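Local coordinates for GGDEF family protein (Vibrio cholerae, PDB 5GZS) that probably makes cyclic di-GMP as a diguanylate cyclase, and binds arginine in its periplasmic portion, which resembles the solute-binding proteins, at residues 8-11 against 12-16; 38-41 against 42-46. One frame throughout, in Å; residues are numbered along the deposited sequence.

Contact 1: 8-11 against 12-16; sequences VATE and ADDVV. With ARG (arginine), chain B.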
loop_
_atom_site.group_PDB
_atom_site.type_symbol
_atom_site.label_atom_id
_atom_site.label_comp_id
_atom_site.label_asym_id
_atom_site.label_seq_id
_atom_site.Cartn_x
_atom_site.Cartn_y
_atom_site.Cartn_z
ATOM N N VAL A 8 -37.890 5.937 21.124
ATOM C CA VAL A 8 -36.618 5.656 20.472
ATOM C C VAL A 8 -36.239 6.801 19.529
ATOM O O VAL A 8 -37.067 7.327 18.770
ATOM C CB VAL A 8 -36.644 4.297 19.743
ATOM C CG1 VAL A 8 -37.955 3.559 20.043
ATOM C CG2 VAL A 8 -36.395 4.448 18.253
ATOM N N ALA A 9 -34.975 7.204 19.636
ATOM C CA ALA A 9 -34.457 8.406 18.997
ATOM C C ALA A 9 -34.154 8.202 17.529
ATOM O O ALA A 9 -33.700 7.123 17.133
ATOM C CB ALA A 9 -33.194 8.878 19.721
ATOM N N THR A 10 -34.370 9.239 16.736
ATOM C CA THR A 10 -33.944 9.248 15.348
ATOM C C THR A 10 -33.381 10.573 14.845
ATOM O O THR A 10 -33.848 11.626 15.199
ATOM C CB THR A 10 -35.056 8.818 14.393
ATOM O OG1 THR A 10 -36.073 9.802 14.354
ATOM C CG2 THR A 10 -35.647 7.555 14.840
ATOM N N GLU A 11 -32.378 10.479 13.977
ATOM C CA GLU A 11 -31.776 11.652 13.352
ATOM C C GLU A 11 -31.870 11.570 11.828
ATOM O O GLU A 11 -31.304 10.668 11.210
ATOM C CB GLU A 11 -30.317 11.800 13.784
ATOM C CG GLU A 11 -29.765 13.208 13.634
ATOM C CD GLU A 11 -28.359 13.227 13.069
ATOM O OE1 GLU A 11 -27.980 14.241 12.446
ATOM O OE2 GLU A 11 -27.632 12.226 13.245
ATOM N N ALA A 12 -32.587 12.517 11.233
ATOM C CA ALA A 12 -32.772 12.563 9.810
ATOM C C ALA A 12 -33.441 11.279 9.353
ATOM O O ALA A 12 -34.303 10.788 10.013
ATOM C CB ALA A 12 -31.443 12.758 9.126
ATOM N N ASP A 13 -33.065 10.769 8.196
ATOM C CA ASP A 13 -33.651 9.568 7.631
ATOM C C ASP A 13 -33.005 8.371 8.256
ATOM O O ASP A 13 -32.034 7.875 7.766
ATOM C CB ASP A 13 -33.415 9.531 6.138
ATOM C CG ASP A 13 -34.211 8.491 5.457
ATOM O OD1 ASP A 13 -35.275 8.162 5.928
ATOM O OD2 ASP A 13 -33.797 8.004 4.423
ATOM N N ASP A 14 -33.555 7.910 9.356
ATOM C CA ASP A 14 -32.927 6.873 10.127
ATOM C C ASP A 14 -33.535 5.556 9.769
ATOM O O ASP A 14 -34.304 5.017 10.499
ATOM C CB ASP A 14 -33.101 7.175 11.590
ATOM C CG ASP A 14 -32.050 6.581 12.417
ATOM O OD1 ASP A 14 -31.581 5.512 12.074
ATOM O OD2 ASP A 14 -31.712 7.166 13.433
ATOM N N VAL A 15 -33.170 5.051 8.614
ATOM C CA VAL A 15 -33.835 3.939 8.059
ATOM C C VAL A 15 -33.533 2.680 8.830
ATOM O O VAL A 15 -34.351 1.819 8.923
ATOM C CB VAL A 15 -33.532 3.835 6.565
ATOM C CG1 VAL A 15 -32.085 4.059 6.315
ATOM C CG2 VAL A 15 -33.965 2.521 5.997
ATOM N N VAL A 16 -32.359 2.588 9.411
ATOM C CA VAL A 16 -32.036 1.373 10.154
ATOM C C VAL A 16 -32.754 1.341 11.503
ATOM O O VAL A 16 -33.070 0.264 12.018
ATOM C CB VAL A 16 -30.506 1.217 10.352
ATOM C CG1 VAL A 16 -30.173 0.028 11.221
ATOM C CG2 VAL A 16 -29.810 1.067 9.001
HETATM N N ARG B . -21.968 5.252 14.985
HETATM C CA ARG B . -21.169 6.461 15.118
HETATM C C ARG B . -21.176 6.958 16.559
HETATM O O ARG B . -20.268 7.662 16.999
HETATM C CB ARG B . -21.685 7.541 14.185
HETATM C CG ARG B . -23.092 8.013 14.499
HETATM C CD ARG B . -23.599 8.815 13.321
HETATM N NE ARG B . -24.902 9.393 13.570
HETATM C CZ ARG B . -26.033 8.700 13.564
HETATM N NH1 ARG B . -26.020 7.391 13.334
HETATM N NH2 ARG B . -27.174 9.322 13.807
HETATM O OXT ARG B . -22.092 6.666 17.318
HETATM O O HOH W 1 -36.201 11.564 12.463
#
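Asp14 reaches back to Thr10 and Glu11 in the turn that leads from strand 6-10 into helix 15-28, the first turn of a beta-alpha-beta unit in the solute-binding fold. Its CB packs against Thr10 CB at 3.8 Å. CG then lies anti to the backbone N (chi1 -154°), and the carboxylate divides its work: OD2 receives a weak but fairly straight bond from Glu11 N (3.4 Å, 165° at the hydrogen), while OD1 bonds to Thr17 OG1. Asp14 is also the N-cap residue, its side chain accepting from a backbone N just beyond Val16. A short acid suits this place, since one carboxylate can reach both the backbone leaving the strand, weakly, and the first turn of the helix.

Glu11 sends its longer side chain the other way, into the arginine pocket. CB lies 4.0 Å from NH2 of the ligand, the chain bends at chi2, and OE2 accepts a hydrogen bond from that same NH2 at 3.0 Å. A carboxylate is the natural mate for a guanidinium group, and the pairing probably includes charge attraction. Glu11 O is held by Asn142 ND2, which probably steadies the backbone that carries the acid. One water bridges the two segments: it lies 2.6 Å from Thr10 OG1 and donates to Ala12 O at 3.2 Å.

Contact 2: 38-41 against 42-46; sequences PSFN and DILVA. With ARG (arginine), chain B.
The N-terminal turn of helix 40-49 brings Phe40 against Leu44 and places its ring in the wall of the arginine pocket. Ser39 is the N-cap: its OG accepts from Asn41 N (3.1 Å), a task for which a short hydroxyl side chain is well fitted. Regular helix bonds follow, with Ile43 N donating to Ser39 O, Leu44 N to Phe40 O and Val45 N to Asn41 O. Before the cap, the Pro38 ring crosses the Asp42 side chain at about a right angle and meets OD2 through CG and CD.

Turned away from its own backbone N (chi1 161°), the Phe40 ring reaches the ligand. CG of the bound arginine lies 3.5 Å above one ring face, offset toward the rim, and NE comes to 3.4 Å from CD1. A flat aromatic side chain suits a ligand whose aliphatic chain and planar guanidinium base can both lie along it; OXT of the arginine also comes near Phe40 CZ, at 3.2 Å. Leu44 CD1, one turn on in the same helix, meets Phe40 CZ obliquely at 3.4 Å.

Beyond the helix, Phe40 and Leu44 both rest on Ile58 of strand 55-58, and Ile43 packs on Ala55 of that strand and on Tyr37, just past strand 32-36.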
loop_
_atom_site.group_PDB
_atom_site.type_symbol
_atom_site.label_atom_id
_atom_site.label_comp_id
_atom_site.label_asym_id
_atom_site.label_seq_id
_atom_site.Cartn_x
_atom_site.Cartn_y
_atom_site.Cartn_z
ATOM N N PRO A 38 -32.757 16.779 16.065
ATOM C CA PRO A 38 -32.102 17.496 14.961
ATOM C C PRO A 38 -30.603 17.185 14.824
ATOM O O PRO A 38 -30.011 17.501 13.784
ATOM C CB PRO A 38 -32.328 18.962 15.321
ATOM C CG PRO A 38 -32.507 18.956 16.815
ATOM C CD PRO A 38 -33.176 17.670 17.159
ATOM N N SER A 39 -30.006 16.574 15.847
ATOM C CA SER A 39 -28.585 16.221 15.810
ATOM C C SER A 39 -28.255 14.944 16.585
ATOM O O SER A 39 -28.913 14.589 17.576
ATOM C CB SER A 39 -27.741 17.378 16.355
ATOM O OG SER A 39 -26.485 16.923 16.839
ATOM N N PHE A 40 -27.213 14.263 16.138
ATOM C CA PHE A 40 -26.808 13.011 16.762
ATOM C C PHE A 40 -26.379 13.198 18.212
ATOM O O PHE A 40 -26.525 12.305 19.045
ATOM C CB PHE A 40 -25.674 12.376 15.966
ATOM C CG PHE A 40 -24.894 11.350 16.729
ATOM C CD1 PHE A 40 -25.351 10.050 16.826
ATOM C CD2 PHE A 40 -23.701 11.684 17.334
ATOM C CE1 PHE A 40 -24.632 9.113 17.502
ATOM C CE2 PHE A 40 -22.974 10.746 18.022
ATOM C CZ PHE A 40 -23.439 9.456 18.099
ATOM N N ASN A 41 -25.826 14.352 18.525
ATOM C CA ASN A 41 -25.373 14.558 19.882
ATOM C C ASN A 41 -26.554 14.934 20.782
ATOM O O ASN A 41 -26.563 14.591 21.971
ATOM C CB ASN A 41 -24.266 15.592 19.873
ATOM C CG ASN A 41 -23.677 15.873 21.249
ATOM O OD1 ASN A 41 -24.194 16.712 21.995
ATOM N ND2 ASN A 41 -22.577 15.198 21.579
ATOM N N ASP A 42 -27.566 15.586 20.199
ATOM C CA ASP A 42 -28.884 15.705 20.839
ATOM C C ASP A 42 -29.410 14.333 21.254
ATOM O O ASP A 42 -29.954 14.188 22.337
ATOM C CB ASP A 42 -29.908 16.366 19.907
ATOM C CG ASP A 42 -29.826 17.877 19.912
ATOM O OD1 ASP A 42 -28.829 18.436 20.419
ATOM O OD2 ASP A 42 -30.771 18.508 19.392
ATOM N N ILE A 43 -29.267 13.339 20.373
ATOM C CA ILE A 43 -29.741 11.993 20.667
ATOM C C ILE A 43 -29.004 11.446 21.891
ATOM O O ILE A 43 -29.639 10.982 22.837
ATOM C CB ILE A 43 -29.574 11.021 19.448
ATOM C CG1 ILE A 43 -30.654 11.281 18.399
ATOM C CG2 ILE A 43 -29.635 9.583 19.897
ATOM C CD1 ILE A 43 -30.579 10.365 17.207
ATOM N N LEU A 44 -27.677 11.524 21.883
ATOM C CA LEU A 44 -26.861 11.032 23.002
ATOM C C LEU A 44 -27.264 11.611 24.375
ATOM O O LEU A 44 -27.369 10.866 25.360
ATOM C CB LEU A 44 -25.371 11.316 22.740
ATOM C CG LEU A 44 -24.480 10.118 22.371
ATOM C CD1 LEU A 44 -25.017 9.421 21.156
ATOM C CD2 LEU A 44 -23.033 10.538 22.140
ATOM N N VAL A 45 -27.490 12.925 24.448
ATOM C CA VAL A 45 -27.880 13.527 25.720
ATOM C C VAL A 45 -29.250 13.027 26.147
ATOM O O VAL A 45 -29.492 12.823 27.335
ATOM C CB VAL A 45 -27.891 15.081 25.676
ATOM C CG1 VAL A 45 -28.899 15.624 24.670
ATOM C CG2 VAL A 45 -28.200 15.627 27.054
ATOM N N ALA A 46 -30.127 12.799 25.172
ATOM C CA ALA A 46 -31.462 12.311 25.455
ATOM C C ALA A 46 -31.377 10.971 26.160
ATOM O O ALA A 46 -32.141 10.696 27.084
ATOM C CB ALA A 46 -32.269 12.196 24.183
HETATM N N ARG B . -21.968 5.252 14.985
HETATM C CA ARG B . -21.169 6.461 15.118
HETATM C C ARG B . -21.176 6.958 16.559
HETATM O O ARG B . -20.268 7.662 16.999
HETATM C CB ARG B . -21.685 7.541 14.185
HETATM C CG ARG B . -23.092 8.013 14.499
HETATM C CD ARG B . -23.599 8.815 13.321
HETATM N NE ARG B . -24.902 9.393 13.570
HETATM C CZ ARG B . -26.033 8.700 13.564
HETATM N NH1 ARG B . -26.020 7.391 13.334
HETATM N NH2 ARG B . -27.174 9.322 13.807
HETATM O OXT ARG B . -22.092 6.666 17.318
#

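How the contacts relate
Contact 1 closes before contact 2 opens along the chain, yet their centres lie only 11 Å apart and the two turns pack directly together. Ile43 of contact 2 forms most of the seam: its CG2 meets Ala9 CB at 3.6 Å, and its CD1 lies 3.7 Å from Glu11 N. Nearer the ligand, Glu11 OE2 comes to 3.4 Å from Phe40 CB. The bound arginine is thus met from both turns, its NH2 by the acid of 8-11, and its side chain from CG to the guanidinium base by the ring of 38-41. Thr59, Glu77, Thr102 N and Asn57 O are among its further hydrogen-bonding partners.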